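Local coordinates for protein isoprenyl transferase (Campylobacter jejuni, PDB 3UGS) that probably condenses isopentenyl diphosphate with allylic diphosphates, as a magnesium-dependent homodimeric cis-prenyltransferase, to build undecaprenyl diphosphate, at residues I132-R137 / N183-Q188. Numbering follows the deposited sequence.
Sequences ISYGAR and NFLLWQ
Two oxygens of Asn183 hold the backbone N-H groups of Ala136 and Arg137 in the first turn of helix 136-149. Asn183 OD1 accepts from Arg137 N at 3.1 Å with an N-H...O angle of 155°, the straightest of the bonds between the segments. Asn183 O takes Ala136 N at 2.9 Å, that donor standing 36° out of the carbonyl plane, and OD1 shares the same N-H only weakly. Ala136 CB points into the loop 183-188 and meets Leu186 CG at 3.6 Å. Tyr134 CG is anti to the backbone N (chi1 165°), which brings the ring to the loop, across the Leu185 side chain. Leu185 CD2 lies 3.9 Å from Tyr134 CZ. Leu185 N gives a weak bond to Tyr134 OH (3.2 Å), arriving at the ring edge near its plane. The contact thus joins strand 126-134 and the next helix, with Gly135 at the N-cap, to the loop between strands 171-175 and 193-197 of the parallel sheet of the cis-prenyltransferase fold. Farther out, Glu139 OE1 hydrogen-bonds Tyr134 OH and Gln188 NE2, which also bonds Leu165 O. Asn183 ND2 is held by Glu62, assigned to the substrate site, while Arg137 NH2 hydrogen-bonds Trp187 O of the second subunit and salt-bridges Asp168 of that subunit.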
loop_
_atom_site.group_PDB
_atom_site.type_symbol
_atom_site.label_atom_id
_atom_site.label_comp_id
_atom_site.label_asym_id
_atom_site.label_seq_id
_atom_site.Cartn_x
_atom_site.Cartn_y
_atom_site.Cartn_z
ATOM N N ILE A 132 -6.447 -11.582 11.128
ATOM C CA ILE A 132 -6.260 -11.657 12.611
ATOM C C ILE A 132 -4.839 -11.984 12.987
ATOM O O ILE A 132 -4.288 -12.981 12.529
ATOM C CB ILE A 132 -7.111 -12.738 13.301
ATOM C CG1 ILE A 132 -8.492 -12.762 12.713
ATOM C CG2 ILE A 132 -7.187 -12.494 14.799
ATOM C CD1 ILE A 132 -9.243 -14.038 13.085
ATOM N N SER A 133 -4.285 -11.158 13.864
ATOM C CA SER A 133 -2.846 -11.181 14.119
ATOM C C SER A 133 -2.139 -11.207 12.753
ATOM O O SER A 133 -1.284 -12.012 12.463
ATOM C CB SER A 133 -2.433 -12.414 14.926
ATOM O OG SER A 133 -1.010 -12.424 15.068
ATOM N N TYR A 134 -2.595 -10.324 11.908
ATOM C CA TYR A 134 -2.135 -10.246 10.527
ATOM C C TYR A 134 -1.370 -8.962 10.244
ATOM O O TYR A 134 -1.726 -7.883 10.652
ATOM C CB TYR A 134 -3.298 -10.357 9.545
ATOM C CG TYR A 134 -2.939 -9.938 8.163
ATOM C CD1 TYR A 134 -2.638 -10.884 7.184
ATOM C CD2 TYR A 134 -2.840 -8.598 7.837
ATOM C CE1 TYR A 134 -2.277 -10.496 5.901
ATOM C CE2 TYR A 134 -2.472 -8.208 6.581
ATOM C CZ TYR A 134 -2.194 -9.149 5.608
ATOM O OH TYR A 134 -1.826 -8.724 4.332
ATOM N N GLY A 135 -0.307 -9.109 9.494
ATOM C CA GLY A 135 0.390 -7.964 8.940
ATOM C C GLY A 135 0.859 -8.272 7.539
ATOM O O GLY A 135 1.214 -9.423 7.243
ATOM N N ALA A 136 0.874 -7.244 6.691
ATOM C CA ALA A 136 1.188 -7.422 5.241
ATOM C C ALA A 136 2.630 -7.800 5.081
ATOM O O ALA A 136 2.992 -8.654 4.299
ATOM C CB ALA A 136 0.888 -6.171 4.426
ATOM N N ARG A 137 3.459 -7.126 5.850
ATOM C CA ARG A 137 4.903 -7.350 5.767
ATOM C C ARG A 137 5.217 -8.802 6.160
ATOM O O ARG A 137 5.976 -9.492 5.521
ATOM C CB ARG A 137 5.695 -6.368 6.633
ATOM C CG ARG A 137 5.878 -4.993 6.008
ATOM C CD ARG A 137 6.552 -4.039 6.989
ATOM N NE ARG A 137 6.723 -2.666 6.467
ATOM C CZ ARG A 137 7.585 -1.781 6.967
ATOM N NH1 ARG A 137 8.343 -2.118 7.977
ATOM N NH2 ARG A 137 7.675 -0.555 6.471
ATOM N N ASN A 183 -0.522 -1.497 7.352
ATOM C CA ASN A 183 -0.007 -2.890 7.167
ATOM C C ASN A 183 -1.075 -3.885 6.710
ATOM O O ASN A 183 -1.036 -5.077 7.023
ATOM C CB ASN A 183 0.642 -3.403 8.455
ATOM C CG ASN A 183 1.790 -4.379 8.202
ATOM O OD1 ASN A 183 2.217 -4.565 7.069
ATOM N ND2 ASN A 183 2.286 -5.010 9.259
ATOM N N PHE A 184 -2.040 -3.342 5.976
ATOM C CA PHE A 184 -3.181 -4.120 5.489
ATOM C C PHE A 184 -3.065 -4.441 4.008
ATOM O O PHE A 184 -3.238 -3.581 3.146
ATOM C CB PHE A 184 -4.524 -3.429 5.806
ATOM C CG PHE A 184 -5.734 -4.318 5.624
ATOM C CD1 PHE A 184 -5.745 -5.627 6.067
ATOM C CD2 PHE A 184 -6.875 -3.828 5.016
ATOM C CE1 PHE A 184 -6.864 -6.429 5.887
ATOM C CE2 PHE A 184 -7.986 -4.621 4.825
ATOM C CZ PHE A 184 -7.982 -5.924 5.269
ATOM N N LEU A 185 -2.772 -5.710 3.730
ATOM C CA LEU A 185 -2.779 -6.219 2.332
ATOM C C LEU A 185 -1.989 -5.349 1.322
ATOM O O LEU A 185 -2.394 -5.063 0.184
ATOM C CB LEU A 185 -4.206 -6.291 1.834
ATOM C CG LEU A 185 -5.154 -7.196 2.647
ATOM C CD1 LEU A 185 -6.579 -7.038 2.123
ATOM C CD2 LEU A 185 -4.666 -8.654 2.628
ATOM N N LEU A 186 -0.824 -4.935 1.748
ATOM C CA LEU A 186 0.008 -4.034 0.903
ATOM C C LEU A 186 0.300 -4.597 -0.498
ATOM O O LEU A 186 0.208 -3.925 -1.531
ATOM C CB LEU A 186 1.290 -3.669 1.624
ATOM C CG LEU A 186 1.042 -2.863 2.929
ATOM C CD1 LEU A 186 2.339 -2.699 3.765
ATOM C CD2 LEU A 186 0.398 -1.505 2.633
ATOM N N TRP A 187 0.708 -5.840 -0.523
ATOM C CA TRP A 187 1.085 -6.472 -1.800
ATOM C C TRP A 187 -0.089 -6.507 -2.775
ATOM O O TRP A 187 -0.016 -6.113 -3.945
ATOM C CB TRP A 187 1.621 -7.869 -1.572
ATOM C CG TRP A 187 2.049 -8.577 -2.829
ATOM C CD1 TRP A 187 1.258 -9.185 -3.768
ATOM C CD2 TRP A 187 3.414 -8.772 -3.288
ATOM N NE1 TRP A 187 2.031 -9.725 -4.751
ATOM C CE2 TRP A 187 3.324 -9.527 -4.498
ATOM C CE3 TRP A 187 4.668 -8.436 -2.788
ATOM C CZ2 TRP A 187 4.426 -9.905 -5.183
ATOM C CZ3 TRP A 187 5.764 -8.784 -3.489
ATOM C CH2 TRP A 187 5.657 -9.526 -4.667
ATOM N N GLN A 188 -1.189 -6.978 -2.241
ATOM C CA GLN A 188 -2.464 -7.113 -2.968
ATOM C C GLN A 188 -3.019 -5.754 -3.477
ATOM O O GLN A 188 -3.726 -5.651 -4.489
ATOM C CB GLN A 188 -3.486 -7.816 -2.115
ATOM C CG GLN A 188 -3.153 -9.260 -1.761
ATOM C CD GLN A 188 -2.405 -9.350 -0.416
ATOM O OE1 GLN A 188 -1.887 -8.346 0.071
ATOM N NE2 GLN A 188 -2.374 -10.553 0.193
#